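Endoglucanase E (Clostridium thermocellum, PDB 2WAO) probably removes acetyl groups from plant cell-wall polysaccharides through a family 2 carbohydrate esterase domain that also binds cello-oligosaccharides, in an enzyme named for its endo-1,4-beta-glucanase activity. Local coordinates at residues Val260-Trp265 with Gln317-Arg322; Thr267-Cys272 with Phe293-Gln298; Val216-Leu221 with Ala325-Lys330. All coordinates share one frame; numbering follows the deposited sequence.

Contact 1 (Val260-Trp265 with Gln317-Arg322); sequences VGPMLW and QLMAER. With BGC (beta-D-glucopyranose), chain B; BGC (beta-D-glucopyranose), chain C; FMT (formic acid), chain M.
Pro262 and Met319 form the tight part of this contact, a buried apolar touch between a loop and a helix. The thioether end of Met319 meets one edge of the proline ring at about a right angle: CE lies 3.8 Å from Pro262 CD, and SD sits 3.9 Å from Pro262 CG. A bend at the last torsion of Met319 (chi3 74°) turns CE back toward the loop, where it comes within 4.1 Å of Gly261 O. The peptide before Pro262 is cis, a kink just past strand 255-260, at the C-terminal edge of the parallel sheet of this SGNH-type (GDSL) hydrolase. Ile132 packs on both Pro262 and Met319. Beyond this pair the packing gives way to ligands and solvent. On the exposed helix side a formate, probably from the crystallisation liquor, meets the Arg322 guanidinium at its edge and in its plane, O2 accepting a hydrogen bond from NE (3.1 Å, N-H...O 158°). At the far end of the loop, Met263 O accepts a hydrogen bond from O6 of the chain B glucose at 2.8 Å, while C6 of the chain C glucose rests 3.7 Å above the plane of the Trp265 ring, over its centre.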
loop_
_atom_site.group_PDB
_atom_site.type_symbol
_atom_site.label_atom_id
_atom_site.label_comp_id
_atom_site.label_asym_id
_atom_site.label_seq_id
_atom_site.Cartn_x
_atom_site.Cartn_y
_atom_site.Cartn_z
ATOM N N VAL A 260 -14.983 0.983 4.748
ATOM C CA VAL A 260 -15.091 2.214 5.525
ATOM C C VAL A 260 -14.495 1.957 6.925
ATOM O O VAL A 260 -14.794 0.957 7.533
ATOM C CB VAL A 260 -16.591 2.642 5.616
ATOM C CG1 VAL A 260 -16.759 3.766 6.570
ATOM C CG2 VAL A 260 -17.093 3.096 4.211
ATOM N N GLY A 261 -13.666 2.870 7.417
ATOM C CA GLY A 261 -13.173 2.838 8.800
ATOM C C GLY A 261 -11.666 2.672 8.731
ATOM O O GLY A 261 -11.137 2.356 7.675
ATOM N N PRO A 262 -10.975 2.799 9.882
ATOM C CA PRO A 262 -11.545 3.016 11.219
ATOM C C PRO A 262 -11.387 4.465 11.791
ATOM O O PRO A 262 -11.573 4.655 12.997
ATOM C CB PRO A 262 -10.653 2.084 12.043
ATOM C CG PRO A 262 -9.294 2.379 11.433
ATOM C CD PRO A 262 -9.522 2.553 9.949
ATOM N N MET A 263 -11.024 5.441 10.967
ATOM C CA MET A 263 -10.767 6.807 11.443
ATOM C C MET A 263 -11.972 7.757 11.492
ATOM O O MET A 263 -11.972 8.685 12.278
ATOM C CB MET A 263 -9.626 7.468 10.657
ATOM C CG MET A 263 -8.299 6.769 10.884
ATOM S SD MET A 263 -7.000 7.677 10.022
ATOM C CE MET A 263 -6.940 9.207 10.993
ATOM N N LEU A 264 -12.986 7.540 10.658
ATOM C CA LEU A 264 -14.166 8.392 10.674
ATOM C C LEU A 264 -14.959 8.208 11.975
ATOM O O LEU A 264 -14.914 7.127 12.605
ATOM C CB LEU A 264 -15.053 8.127 9.448
ATOM C CG LEU A 264 -14.430 8.716 8.170
ATOM C CD1 LEU A 264 -15.365 8.396 7.016
ATOM C CD2 LEU A 264 -14.265 10.276 8.326
ATOM N N TRP A 265 -15.665 9.265 12.381
ATOM C CA TRP A 265 -16.452 9.229 13.637
ATOM C C TRP A 265 -17.710 10.083 13.399
ATOM O O TRP A 265 -17.802 10.869 12.422
ATOM C CB TRP A 265 -15.632 9.810 14.823
ATOM C CG TRP A 265 -15.326 11.256 14.614
ATOM C CD1 TRP A 265 -14.336 11.797 13.817
ATOM C CD2 TRP A 265 -16.067 12.367 15.142
ATOM N NE1 TRP A 265 -14.413 13.181 13.847
ATOM C CE2 TRP A 265 -15.450 13.555 14.662
ATOM C CE3 TRP A 265 -17.175 12.469 16.006
ATOM C CZ2 TRP A 265 -15.925 14.837 14.983
ATOM C CZ3 TRP A 265 -17.646 13.761 16.355
ATOM C CH2 TRP A 265 -17.010 14.924 15.840
ATOM N N GLN A 317 -3.589 -4.611 12.707
ATOM C CA GLN A 317 -3.731 -6.033 12.861
ATOM C C GLN A 317 -5.205 -6.441 12.918
ATOM O O GLN A 317 -5.574 -7.357 12.242
ATOM C CB GLN A 317 -2.918 -6.559 14.053
ATOM C CG GLN A 317 -1.417 -6.431 13.760
ATOM C CD GLN A 317 -0.557 -6.748 14.949
ATOM O OE1 GLN A 317 -0.779 -6.233 16.048
ATOM N NE2 GLN A 317 0.453 -7.598 14.741
ATOM N N LEU A 318 -6.021 -5.751 13.706
ATOM C CA LEU A 318 -7.472 -6.025 13.750
ATOM C C LEU A 318 -8.123 -5.910 12.354
ATOM O O LEU A 318 -8.994 -6.704 11.977
ATOM C CB LEU A 318 -8.189 -5.064 14.700
ATOM C CG LEU A 318 -7.932 -5.239 16.216
ATOM C CD1 LEU A 318 -8.829 -4.295 16.980
ATOM C CD2 LEU A 318 -8.133 -6.737 16.623
ATOM N N MET A 319 -7.751 -4.873 11.630
ATOM C CA MET A 319 -8.279 -4.652 10.273
ATOM C C MET A 319 -7.885 -5.816 9.378
ATOM O O MET A 319 -8.709 -6.359 8.602
ATOM C CB MET A 319 -7.710 -3.344 9.749
ATOM C CG MET A 319 -8.261 -2.114 10.396
ATOM S SD MET A 319 -7.410 -0.589 9.775
ATOM C CE MET A 319 -8.130 -0.461 8.166
ATOM N N ALA A 320 -6.625 -6.205 9.482
ATOM C CA ALA A 320 -6.108 -7.305 8.649
ATOM C C ALA A 320 -6.881 -8.608 8.963
ATOM O O ALA A 320 -7.241 -9.309 8.038
ATOM C CB ALA A 320 -4.613 -7.498 8.859
ATOM N N GLU A 321 -7.176 -8.878 10.237
ATOM C CA GLU A 321 -7.928 -10.108 10.606
ATOM C C GLU A 321 -9.319 -10.079 9.949
ATOM O O GLU A 321 -9.779 -11.116 9.403
ATOM C CB GLU A 321 -8.051 -10.301 12.135
ATOM C CG GLU A 321 -6.685 -10.487 12.832
ATOM C CD GLU A 321 -6.771 -10.522 14.358
ATOM O OE1 GLU A 321 -7.856 -10.927 14.859
ATOM O OE2 GLU A 321 -5.764 -10.158 15.056
ATOM N N ARG A 322 -9.997 -8.929 10.029
ATOM C CA ARG A 322 -11.315 -8.781 9.464
ATOM C C ARG A 322 -11.260 -8.962 7.932
ATOM O O ARG A 322 -12.021 -9.774 7.354
ATOM C CB ARG A 322 -11.924 -7.438 9.858
ATOM C CG ARG A 322 -13.284 -7.165 9.239
ATOM C CD ARG A 322 -13.884 -5.904 9.789
ATOM N NE ARG A 322 -13.937 -5.896 11.244
ATOM C CZ ARG A 322 -14.930 -6.413 11.974
ATOM N NH1 ARG A 322 -15.971 -6.989 11.392
ATOM N NH2 ARG A 322 -14.870 -6.367 13.295
HETATM C C2 BGC B . -10.680 13.477 16.611
HETATM C C3 BGC B . -10.342 13.922 15.193
HETATM C C4 BGC B . -9.775 12.760 14.364
HETATM C C5 BGC B . -10.520 11.427 14.555
HETATM C C6 BGC B . -9.758 10.251 13.957
HETATM C C1 BGC B . -11.494 12.192 16.516
HETATM O O2 BGC B . -11.467 14.467 17.200
HETATM O O3 BGC B . -9.414 14.982 15.293
HETATM O O4 BGC B . -9.524 13.334 13.176
HETATM O O5 BGC B . -10.718 11.185 15.937
HETATM O O6 BGC B . -10.227 8.976 14.413
HETATM C C2 BGC C . -13.561 8.935 18.686
HETATM C C3 BGC C . -12.307 9.739 18.365
HETATM C C4 BGC C . -12.665 11.139 17.879
HETATM C C5 BGC C . -13.689 11.792 18.800
HETATM C C6 BGC C . -14.109 13.157 18.269
HETATM C C1 BGC C . -14.522 9.743 19.550
HETATM O O1 BGC C . -15.710 9.008 19.744
HETATM O O2 BGC C . -13.201 7.752 19.364
HETATM O O3 BGC C . -11.562 9.073 17.371
HETATM O O4 BGC C . -11.878 11.750 17.800
HETATM O O5 BGC C . -14.824 10.960 18.905
HETATM O O6 BGC C . -15.353 13.516 18.827
HETATM C C FMT M . -10.873 -3.414 12.813
HETATM O O1 FMT M . -11.034 -2.163 12.909
HETATM O O2 FMT M . -11.453 -4.244 12.056
#

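Contact 2 (Thr267-Cys272 with Phe293-Gln298); sequences TGLDLC and FVEFPQ. With BGC (beta-D-glucopyranose), chain C.
Leu269 makes a loose, partly buried contact with Glu295 and Gln298, where the first turns of helix 266-285 come up against the end of strand 291-295 and the loop that follows it. About 110 Å² is buried between the two segments, and no hydrogen bond crosses. The leucine divides its two methyls between the polar ends of its partners: CD1 stands 4.0 Å from Glu295 OE2, and CD2 is 4.1 Å from Gln298 OE1. With CG anti to the backbone N (chi1 172°), the isobutyl group reaches out from the helix as a fork. Glu295 comes to meet it from the opposite direction on a fully extended chain, its carboxylate carried to the methyl, whereas Gln298 crosses the leucine at a slant.

Topologically this is the inside of a beta-alpha-beta crossover. Strand 255-260 leads into helix 266-285, which returns the chain to strand 291-295 alongside in the same parallel sheet. The same CD1 methyl of Leu269 also rests on Val260 of the first strand, and farther along the helix Val276, Thr277 and Val280 take over the packing against Phe293.

The carboxylate of Glu295 is not spent on the leucine. Its OE2 forms a salt bridge with Arg273, one turn along the helix, and Arg273 also pairs with Asp270 OD1. An arginine between two acids held 7.0 Å apart, measured from Asp270 OD1 to Glu295 OE2, would be expected to offset their mutual repulsion. The amide of Gln298 serves a different neighbourhood: it touches Trp265 and belongs to the glycan pocket, where NE2 lies against the chain C glucose, near its C2 and O2.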
loop_
_atom_site.group_PDB
_atom_site.type_symbol
_atom_site.label_atom_id
_atom_site.label_comp_id
_atom_site.label_asym_id
_atom_site.label_seq_id
_atom_site.Cartn_x
_atom_site.Cartn_y
_atom_site.Cartn_z
ATOM N N THR A 267 -21.146 12.008 12.691
ATOM C CA THR A 267 -21.907 12.171 11.459
ATOM C C THR A 267 -21.120 11.848 10.176
ATOM O O THR A 267 -21.682 11.279 9.265
ATOM C CB THR A 267 -22.603 13.546 11.395
ATOM O OG1 THR A 267 -23.436 13.650 12.556
ATOM C CG2 THR A 267 -23.527 13.669 10.146
ATOM N N GLY A 268 -19.838 12.195 10.128
ATOM C CA GLY A 268 -19.007 11.905 8.968
ATOM C C GLY A 268 -18.945 10.407 8.706
ATOM O O GLY A 268 -19.045 9.981 7.548
ATOM N N LEU A 269 -18.812 9.618 9.770
ATOM C CA LEU A 269 -18.855 8.176 9.630
ATOM C C LEU A 269 -20.216 7.695 9.186
ATOM O O LEU A 269 -20.279 6.849 8.298
ATOM C CB LEU A 269 -18.445 7.468 10.940
ATOM C CG LEU A 269 -18.645 5.943 10.924
ATOM C CD1 LEU A 269 -17.856 5.239 9.837
ATOM C CD2 LEU A 269 -18.235 5.377 12.281
ATOM N N ASP A 270 -21.303 8.186 9.791
ATOM C CA ASP A 270 -22.625 7.702 9.357
ATOM C C ASP A 270 -22.854 8.003 7.846
ATOM O O ASP A 270 -23.368 7.171 7.116
ATOM C CB ASP A 270 -23.772 8.274 10.216
ATOM C CG ASP A 270 -23.710 7.807 11.652
ATOM O OD1 ASP A 270 -23.104 6.730 11.926
ATOM O OD2 ASP A 270 -24.234 8.559 12.545
ATOM N N LEU A 271 -22.523 9.215 7.406
ATOM C CA LEU A 271 -22.730 9.623 6.010
ATOM C C LEU A 271 -21.839 8.788 5.095
ATOM O O LEU A 271 -22.325 8.257 4.087
ATOM C CB LEU A 271 -22.466 11.122 5.806
ATOM C CG LEU A 271 -23.449 12.149 6.400
ATOM C CD1 LEU A 271 -22.862 13.550 6.339
ATOM C CD2 LEU A 271 -24.787 12.026 5.668
ATOM N N CYS A 272 -20.556 8.654 5.432
ATOM C CA CYS A 272 -19.664 7.818 4.611
ATOM C C CYS A 272 -20.205 6.359 4.493
ATOM O O CYS A 272 -20.285 5.794 3.388
ATOM C CB CYS A 272 -18.224 7.839 5.145
ATOM S SG CYS A 272 -17.068 7.267 3.855
ATOM N N PHE A 293 -19.049 -4.803 0.469
ATOM C CA PHE A 293 -18.809 -3.815 1.509
ATOM C C PHE A 293 -18.109 -4.385 2.764
ATOM O O PHE A 293 -18.443 -5.497 3.237
ATOM C CB PHE A 293 -20.131 -3.157 1.927
ATOM C CG PHE A 293 -19.957 -2.121 2.993
ATOM C CD1 PHE A 293 -19.334 -0.900 2.697
ATOM C CD2 PHE A 293 -20.402 -2.365 4.310
ATOM C CE1 PHE A 293 -19.150 0.080 3.658
ATOM C CE2 PHE A 293 -20.220 -1.386 5.298
ATOM C CZ PHE A 293 -19.579 -0.155 4.973
ATOM N N VAL A 294 -17.163 -3.620 3.304
ATOM C CA VAL A 294 -16.516 -4.007 4.596
ATOM C C VAL A 294 -16.401 -2.788 5.481
ATOM O O VAL A 294 -15.960 -1.728 5.038
ATOM C CB VAL A 294 -15.093 -4.632 4.415
ATOM C CG1 VAL A 294 -14.491 -5.103 5.764
ATOM C CG2 VAL A 294 -15.077 -5.726 3.327
ATOM N N GLU A 295 -16.852 -2.917 6.726
ATOM C CA GLU A 295 -16.631 -1.837 7.705
ATOM C C GLU A 295 -15.656 -2.262 8.804
ATOM O O GLU A 295 -15.865 -3.305 9.475
ATOM C CB GLU A 295 -17.938 -1.344 8.321
ATOM C CG GLU A 295 -17.639 -0.175 9.297
ATOM C CD GLU A 295 -18.898 0.526 9.852
ATOM O OE1 GLU A 295 -20.032 0.161 9.410
ATOM O OE2 GLU A 295 -18.704 1.457 10.699
ATOM N N PHE A 296 -14.580 -1.480 8.963
ATOM C CA PHE A 296 -13.677 -1.635 10.107
ATOM C C PHE A 296 -14.235 -0.786 11.227
ATOM O O PHE A 296 -14.392 0.435 11.070
ATOM C CB PHE A 296 -12.264 -1.200 9.744
ATOM C CG PHE A 296 -11.714 -1.879 8.507
ATOM C CD1 PHE A 296 -11.333 -3.224 8.550
ATOM C CD2 PHE A 296 -11.510 -1.149 7.328
ATOM C CE1 PHE A 296 -10.771 -3.846 7.436
ATOM C CE2 PHE A 296 -10.960 -1.755 6.208
ATOM C CZ PHE A 296 -10.587 -3.102 6.252
ATOM N N PRO A 297 -14.592 -1.426 12.348
ATOM C CA PRO A 297 -15.180 -0.664 13.449
ATOM C C PRO A 297 -14.267 0.478 13.854
ATOM O O PRO A 297 -13.028 0.349 13.858
ATOM C CB PRO A 297 -15.251 -1.704 14.588
ATOM C CG PRO A 297 -15.471 -2.968 13.842
ATOM C CD PRO A 297 -14.509 -2.859 12.674
ATOM N N GLN A 298 -14.892 1.609 14.146
ATOM C CA GLN A 298 -14.160 2.818 14.525
ATOM C C GLN A 298 -13.166 2.534 15.663
ATOM O O GLN A 298 -13.498 1.856 16.637
ATOM C CB GLN A 298 -15.183 3.829 14.986
ATOM C CG GLN A 298 -14.592 5.136 15.343
ATOM C CD GLN A 298 -15.573 6.039 16.073
ATOM O OE1 GLN A 298 -16.795 5.805 16.109
ATOM N NE2 GLN A 298 -15.037 7.079 16.646
HETATM C C2 BGC C . -13.561 8.935 18.686
HETATM C C3 BGC C . -12.307 9.739 18.365
HETATM C C4 BGC C . -12.665 11.139 17.879
HETATM C C5 BGC C . -13.689 11.792 18.800
HETATM C C6 BGC C . -14.109 13.157 18.269
HETATM C C1 BGC C . -14.522 9.743 19.550
HETATM O O1 BGC C . -15.710 9.008 19.744
HETATM O O2 BGC C . -13.201 7.752 19.364
HETATM O O3 BGC C . -11.562 9.073 17.371
HETATM O O4 BGC C . -11.878 11.750 17.800
HETATM O O5 BGC C . -14.824 10.960 18.905
HETATM O O6 BGC C . -15.353 13.516 18.827
#

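Contact 3 (Val216-Leu221 with Ala325-Lys330); sequences VVVINL and AEIKNK
Ile327 carries this contact from the helix side, fitting against Val216 and Val218 of strand 216-220 in a buried, wholly apolar junction. The segment 325-330 starts two residues earlier, at the exposed Ala325, whose carbonyl receives the amide of Asn329 (N to O 3.0 Å) and so helps keep the turn around Ile327 regular. Glu326 turns aside from strand 216-220; its aliphatic part lies instead against Val294 of the edge strand 291-295.

Ile327 then points toward strand 216-220. Its two branches part company: the gamma methyl CG2 meets Val216 CG2 at 3.9 Å, while CG1 continues in an extended ethyl arm (chi2 165°) that takes CD1 over to the other branch of the same valine, 4.0 Å from Val216 CG1. That same CD1 also approaches Val218 CG2 at 4.2 Å, making the arm a bridge between two strand residues that project from one face of the sheet. Val216 and Ile327 meet aslant, and each valine methyl faces a different branch of the isoleucine.

Lys328, next along the helix, points elsewhere and packs on Leu166, just past helix 158-165. Lys330 completes the segment, its side chain touching Phe257 of the adjoining strand 255-260.

Strand 216-220 is the middle one of five parallel strands, hydrogen-bonded on its flanks to strands 123-129 and 255-260. Helix 313-331 runs along it in the opposite sense, Met319 touching Asn220, Leu323 touching Val218, and Ile327 and Leu331 touching Val216, while Val217 and Ile219 face helix 233-250 across the sheet, as in a three-layer alpha/beta/alpha sandwich.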
loop_
_atom_site.group_PDB
_atom_site.type_symbol
_atom_site.label_atom_id
_atom_site.label_comp_id
_atom_site.label_asym_id
_atom_site.label_seq_id
_atom_site.Cartn_x
_atom_site.Cartn_y
_atom_site.Cartn_z
ATOM N N VAL A 216 -8.251 -9.533 -6.543
ATOM C CA VAL A 216 -8.939 -8.795 -5.478
ATOM C C VAL A 216 -8.460 -7.350 -5.541
ATOM O O VAL A 216 -7.261 -7.115 -5.652
ATOM C CB VAL A 216 -8.543 -9.317 -4.069
ATOM C CG1 VAL A 216 -9.250 -8.501 -2.969
ATOM C CG2 VAL A 216 -8.967 -10.767 -3.912
ATOM N N VAL A 217 -9.400 -6.411 -5.407
ATOM C CA VAL A 217 -9.066 -5.000 -5.241
ATOM C C VAL A 217 -9.765 -4.571 -3.938
ATOM O O VAL A 217 -10.920 -4.879 -3.738
ATOM C CB VAL A 217 -9.544 -4.150 -6.456
ATOM C CG1 VAL A 217 -9.247 -2.620 -6.258
ATOM C CG2 VAL A 217 -8.874 -4.654 -7.741
ATOM N N VAL A 218 -9.059 -3.829 -3.091
ATOM C CA VAL A 218 -9.579 -3.287 -1.843
ATOM C C VAL A 218 -9.493 -1.764 -1.942
ATOM O O VAL A 218 -8.410 -1.203 -2.190
ATOM C CB VAL A 218 -8.759 -3.836 -0.621
ATOM C CG1 VAL A 218 -9.267 -3.243 0.708
ATOM C CG2 VAL A 218 -8.831 -5.384 -0.555
ATOM N N ILE A 219 -10.618 -1.107 -1.692
ATOM C CA ILE A 219 -10.648 0.347 -1.779
ATOM C C ILE A 219 -10.926 0.860 -0.375
ATOM O O ILE A 219 -11.896 0.453 0.248
ATOM C CB ILE A 219 -11.742 0.811 -2.782
ATOM C CG1 ILE A 219 -11.509 0.201 -4.187
ATOM C CG2 ILE A 219 -11.765 2.364 -2.834
ATOM C CD1 ILE A 219 -12.653 0.467 -5.222
ATOM N N ASN A 220 -10.106 1.772 0.117
ATOM C CA ASN A 220 -10.406 2.383 1.423
ATOM C C ASN A 220 -10.238 3.868 1.282
ATOM O O ASN A 220 -9.153 4.379 1.426
ATOM C CB ASN A 220 -9.557 1.799 2.581
ATOM C CG ASN A 220 -10.047 2.296 3.961
ATOM O OD1 ASN A 220 -10.599 3.415 4.082
ATOM N ND2 ASN A 220 -9.860 1.469 5.006
ATOM N N LEU A 221 -11.323 4.531 0.893
ATOM C CA LEU A 221 -11.293 5.940 0.580
ATOM C C LEU A 221 -12.530 6.584 1.188
ATOM O O LEU A 221 -13.563 5.934 1.330
ATOM C CB LEU A 221 -11.318 6.154 -0.934
ATOM C CG LEU A 221 -10.063 5.733 -1.700
ATOM C CD1 LEU A 221 -10.479 5.761 -3.214
ATOM C CD2 LEU A 221 -8.928 6.718 -1.357
ATOM N N ALA A 325 -10.451 -12.469 6.587
ATOM C CA ALA A 325 -11.600 -13.390 6.663
ATOM C C ALA A 325 -12.624 -13.093 5.542
ATOM O O ALA A 325 -13.155 -14.037 4.954
ATOM C CB ALA A 325 -12.250 -13.373 8.051
ATOM N N GLU A 326 -12.906 -11.817 5.240
ATOM C CA GLU A 326 -13.805 -11.419 4.123
ATOM C C GLU A 326 -13.323 -11.961 2.739
ATOM O O GLU A 326 -14.074 -12.570 1.953
ATOM C CB GLU A 326 -13.873 -9.878 4.048
ATOM C CG GLU A 326 -14.595 -9.144 5.226
ATOM C CD GLU A 326 -16.118 -9.409 5.326
ATOM O OE1 GLU A 326 -16.753 -9.795 4.325
ATOM O OE2 GLU A 326 -16.672 -9.215 6.427
ATOM N N ILE A 327 -12.053 -11.745 2.458
ATOM C CA ILE A 327 -11.481 -12.201 1.187
ATOM C C ILE A 327 -11.460 -13.751 1.132
ATOM O O ILE A 327 -11.855 -14.338 0.121
ATOM C CB ILE A 327 -10.116 -11.602 0.948
ATOM C CG1 ILE A 327 -10.246 -10.088 0.773
ATOM C CG2 ILE A 327 -9.499 -12.212 -0.309
ATOM C CD1 ILE A 327 -8.888 -9.345 0.892
ATOM N N LYS A 328 -11.074 -14.395 2.229
ATOM C CA LYS A 328 -11.087 -15.875 2.271
ATOM C C LYS A 328 -12.476 -16.416 1.924
ATOM O O LYS A 328 -12.588 -17.345 1.132
ATOM C CB LYS A 328 -10.690 -16.412 3.662
ATOM C CG LYS A 328 -9.209 -16.475 3.872
ATOM C CD LYS A 328 -8.897 -17.105 5.244
ATOM C CE LYS A 328 -7.393 -17.341 5.352
ATOM N NZ LYS A 328 -6.976 -17.567 6.790
ATOM N N ASN A 329 -13.506 -15.827 2.537
ATOM C CA ASN A 329 -14.912 -16.142 2.301
ATOM C C ASN A 329 -15.332 -16.053 0.835
ATOM O O ASN A 329 -15.912 -17.031 0.287
ATOM C CB ASN A 329 -15.811 -15.217 3.116
ATOM C CG ASN A 329 -17.317 -15.548 2.968
ATOM O OD1 ASN A 329 -18.124 -14.703 2.550
ATOM N ND2 ASN A 329 -17.693 -16.746 3.357
ATOM N N LYS A 330 -15.079 -14.897 0.208
ATOM C CA LYS A 330 -15.491 -14.685 -1.185
ATOM C C LYS A 330 -14.649 -15.415 -2.209
ATOM O O LYS A 330 -15.169 -15.793 -3.265
ATOM C CB LYS A 330 -15.522 -13.197 -1.566
ATOM C CG LYS A 330 -16.384 -12.355 -0.652
ATOM C CD LYS A 330 -17.842 -12.694 -0.744
ATOM C CE LYS A 330 -18.592 -11.764 0.216
ATOM N NZ LYS A 330 -20.000 -12.198 0.373
#

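Contacts 2 and 3 set helices against opposite faces of one parallel sheet; contact 1 ties the loop after strand 255-260 to helix 313-331. Contacts 1 and 2 have centres about 9 Å apart and are stitched together by backbone bonds from Val260 N to Val294 O (2.9 Å) and from Phe296 N to Val260 O (2.8 Å). Contact 3, about 12 Å from the centre of contact 1, shares helix 313-331 with it; Asn220 ND2, in the 216-221 segment, donates to Gly261 O at 3.1 Å. Contacts 2 and 3 lie about 16 Å apart. The glycan pocket is lined in part by Met263, Trp265 and Gln298 of contacts 1 and 2; contact 3 contributes no residue.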